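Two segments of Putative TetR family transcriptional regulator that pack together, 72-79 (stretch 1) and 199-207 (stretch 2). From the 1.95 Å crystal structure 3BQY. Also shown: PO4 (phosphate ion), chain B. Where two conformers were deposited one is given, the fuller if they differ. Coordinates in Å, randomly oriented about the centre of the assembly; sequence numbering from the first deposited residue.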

# COMPACT_ATOMS: atom_id res chain seq x y z
N ASP A 72 -27.28 -1.08 2.98
CA ASP A 72 -27.17 -2.26 2.11
C ASP A 72 -25.72 -2.79 2.19
O ASP A 72 -24.88 -2.20 2.87
CB ASP A 72 -27.53 -1.86 0.68
CG ASP A 72 -26.40 -1.11 -0.03
OD1 ASP A 72 -25.76 -0.27 0.62
OD2 ASP A 72 -26.08 -1.43 -1.19
N TRP A 73 -25.42 -3.87 1.48
CA TRP A 73 -24.09 -4.48 1.56
C TRP A 73 -22.97 -3.48 1.14
O TRP A 73 -21.86 -3.54 1.69
CB TRP A 73 -24.03 -5.76 0.70
CG TRP A 73 -24.21 -5.48 -0.77
CD1 TRP A 73 -25.39 -5.50 -1.48
CD2 TRP A 73 -23.18 -5.12 -1.70
NE1 TRP A 73 -25.15 -5.18 -2.82
CE2 TRP A 73 -23.80 -4.93 -2.96
CE3 TRP A 73 -21.78 -4.93 -1.58
CZ2 TRP A 73 -23.08 -4.55 -4.10
CZ3 TRP A 73 -21.06 -4.55 -2.72
CH2 TRP A 73 -21.72 -4.35 -3.97
N SER A 74 -23.25 -2.63 0.15
CA SER A 74 -22.21 -1.71 -0.34
C SER A 74 -21.92 -0.64 0.71
O SER A 74 -20.74 -0.28 0.92
CB SER A 74 -22.56 -1.08 -1.71
OG SER A 74 -23.72 -0.28 -1.61
N GLU A 75 -22.96 -0.13 1.38
CA GLU A 75 -22.77 0.82 2.47
C GLU A 75 -22.03 0.18 3.65
O GLU A 75 -21.13 0.78 4.23
CB GLU A 75 -24.09 1.42 2.97
CG GLU A 75 -23.89 2.63 3.89
CD GLU A 75 -22.92 3.64 3.31
OE1 GLU A 75 -23.15 4.06 2.15
OE2 GLU A 75 -21.91 3.98 3.97
N ARG A 76 -22.37 -1.05 4.00
CA ARG A 76 -21.67 -1.67 5.14
C ARG A 76 -20.20 -1.98 4.79
O ARG A 76 -19.31 -1.85 5.63
CB ARG A 76 -22.41 -2.93 5.61
CG ARG A 76 -23.82 -2.57 6.14
CD ARG A 76 -24.61 -3.84 6.44
NE ARG A 76 -24.04 -4.54 7.61
CZ ARG A 76 -23.97 -5.87 7.76
NH1 ARG A 76 -24.34 -6.70 6.79
NH2 ARG A 76 -23.48 -6.37 8.89
N THR A 77 -19.96 -2.41 3.56
CA THR A 77 -18.61 -2.67 3.11
C THR A 77 -17.82 -1.35 3.13
O THR A 77 -16.66 -1.32 3.58
CB THR A 77 -18.61 -3.27 1.70
OG1 THR A 77 -19.29 -4.54 1.73
CG2 THR A 77 -17.14 -3.50 1.22
N ALA A 78 -18.44 -0.28 2.64
CA ALA A 78 -17.79 1.04 2.65
C ALA A 78 -17.46 1.48 4.09
O ALA A 78 -16.40 2.04 4.32
CB ALA A 78 -18.69 2.10 1.97
N ARG A 79 -18.38 1.26 5.04
CA ARG A 79 -18.11 1.66 6.44
C ARG A 79 -16.92 0.92 7.03
O ARG A 79 -16.13 1.50 7.76
CB ARG A 79 -19.34 1.46 7.35
CG ARG A 79 -20.43 2.51 7.12
CD ARG A 79 -21.29 2.70 8.37
NE ARG A 79 -21.90 1.43 8.76
CZ ARG A 79 -23.09 1.01 8.36
NH1 ARG A 79 -23.84 1.76 7.56
NH2 ARG A 79 -23.53 -0.17 8.77
N LEU A 199 -14.45 0.38 -6.61
CA LEU A 199 -14.45 -1.03 -6.14
C LEU A 199 -15.87 -1.53 -5.94
O LEU A 199 -16.19 -2.63 -6.38
CB LEU A 199 -13.64 -1.20 -4.82
CG LEU A 199 -12.12 -0.92 -4.96
CD1 LEU A 199 -11.35 -0.96 -3.58
CD2 LEU A 199 -11.50 -1.98 -5.90
N LEU A 200 -16.72 -0.72 -5.31
CA LEU A 200 -18.09 -1.14 -5.02
C LEU A 200 -18.93 -1.24 -6.29
O LEU A 200 -19.73 -2.18 -6.43
CB LEU A 200 -18.75 -0.19 -4.02
CG LEU A 200 -18.11 -0.22 -2.63
CD1 LEU A 200 -18.66 0.94 -1.80
CD2 LEU A 200 -18.29 -1.58 -1.89
N ASP A 201 -18.76 -0.30 -7.22
CA ASP A 201 -19.40 -0.38 -8.54
C ASP A 201 -18.93 -1.62 -9.29
O ASP A 201 -19.73 -2.31 -9.93
CB ASP A 201 -19.09 0.87 -9.39
CG ASP A 201 -19.92 2.08 -8.99
OD1 ASP A 201 -20.90 1.91 -8.24
OD2 ASP A 201 -19.61 3.20 -9.44
N GLY A 202 -17.64 -1.91 -9.21
CA GLY A 202 -17.08 -3.13 -9.81
C GLY A 202 -17.71 -4.36 -9.18
O GLY A 202 -18.07 -5.30 -9.90
N LEU A 203 -17.84 -4.39 -7.85
CA LEU A 203 -18.52 -5.52 -7.19
C LEU A 203 -19.97 -5.66 -7.63
O LEU A 203 -20.45 -6.79 -7.84
CB LEU A 203 -18.42 -5.41 -5.67
CG LEU A 203 -17.03 -5.76 -5.14
CD1 LEU A 203 -16.85 -5.26 -3.70
CD2 LEU A 203 -16.82 -7.29 -5.28
N ARG A 204 -20.67 -4.52 -7.79
CA ARG A 204 -22.05 -4.54 -8.29
C ARG A 204 -22.06 -5.22 -9.65
O ARG A 204 -22.94 -6.03 -9.95
CB ARG A 204 -22.64 -3.13 -8.39
CG ARG A 204 -23.01 -2.51 -7.05
CD ARG A 204 -23.37 -1.02 -7.18
NE ARG A 204 -23.57 -0.41 -5.86
CZ ARG A 204 -22.76 0.48 -5.30
NH1 ARG A 204 -21.69 0.93 -5.94
NH2 ARG A 204 -23.05 0.97 -4.10
N ALA A 205 -21.08 -4.89 -10.48
CA ALA A 205 -21.01 -5.47 -11.82
C ALA A 205 -20.76 -6.98 -11.81
O ALA A 205 -21.34 -7.70 -12.62
CB ALA A 205 -19.96 -4.77 -12.67
N VAL A 206 -19.91 -7.46 -10.90
CA VAL A 206 -19.60 -8.89 -10.88
C VAL A 206 -20.61 -9.72 -10.09
O VAL A 206 -20.65 -10.93 -10.25
CB VAL A 206 -18.16 -9.23 -10.37
CG1 VAL A 206 -17.09 -8.49 -11.18
CG2 VAL A 206 -17.99 -8.92 -8.91
N ARG A 207 -21.44 -9.09 -9.25
CA ARG A 207 -22.34 -9.89 -8.42
C ARG A 207 -23.19 -10.86 -9.27
O ARG A 207 -24.37 -10.62 -9.55
CB ARG A 207 -23.22 -9.05 -7.49
CG ARG A 207 -23.99 -10.00 -6.52
CD ARG A 207 -24.50 -9.29 -5.32
NE ARG A 207 -25.29 -8.13 -5.68
CZ ARG A 207 -26.27 -7.62 -4.93
NH1 ARG A 207 -26.58 -8.16 -3.77
NH2 ARG A 207 -26.95 -6.55 -5.35
P PO4 B . -28.96 -5.55 -2.89
O1 PO4 B . -27.94 -4.81 -3.73
O2 PO4 B . -29.26 -4.74 -1.64
O3 PO4 B . -30.22 -5.75 -3.73
O4 PO4 B . -28.44 -6.92 -2.49

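Two helices far apart in sequence, 73-79 and 199-206, cross at 143° between their N-to-C directions, so they run roughly antiparallel. Their axes come no closer than 10.7 Å; the backbones are nearest where Ser74 CA lies 6.3 Å from Leu200 CA.

The central bump is Leu200. Its side chain, in the mt rotamer, enters a hollow made by Trp73, Ser74, Thr77 and Ala78, residues from successive turns of the first helix. Each wall is touched: Leu200 CD1 lies 3.6 Å from Ser74 O and 3.9 Å from Ala78 CB, while Leu200 CD2 lies 3.8 Å from Thr77 CG2 and 4.1 Å from Trp73 CZ3. Polar groups around the hollow are paired within their own helix: Thr77 OG1 donates to Trp73 O at 2.8 Å, and Ser74 O accepts from Ala78 N at 2.9 Å.

Trp73 has the largest covered area of any residue here, and is also one wall of the hollow. Its six-membered ring lies against the second helix, with CH2 3.8 Å from Leu200 O and 3.9 Å from Leu203 CB. The aliphatic part of Arg204 packs at the ring edge, CG 3.6 Å from Trp73 CZ2, while its far end reaches Ser74, NH2 lying 2.9 Å from OG.

Asp72 caps the first helix, OD1 accepting from Glu75 N at 2.9 Å, and its OD2 receives Ser74 OG at 2.7 Å.

Trp73 NE1 sits over one face of the Arg207 guanidinium, 3.4 Å from NH2. Both are donors and cannot bond each other; a phosphate, probably from the crystallisation liquor, joins them instead, its O1 accepting from Trp73 NE1 at 3.0 Å and from Arg207 NH2 at 2.6 Å.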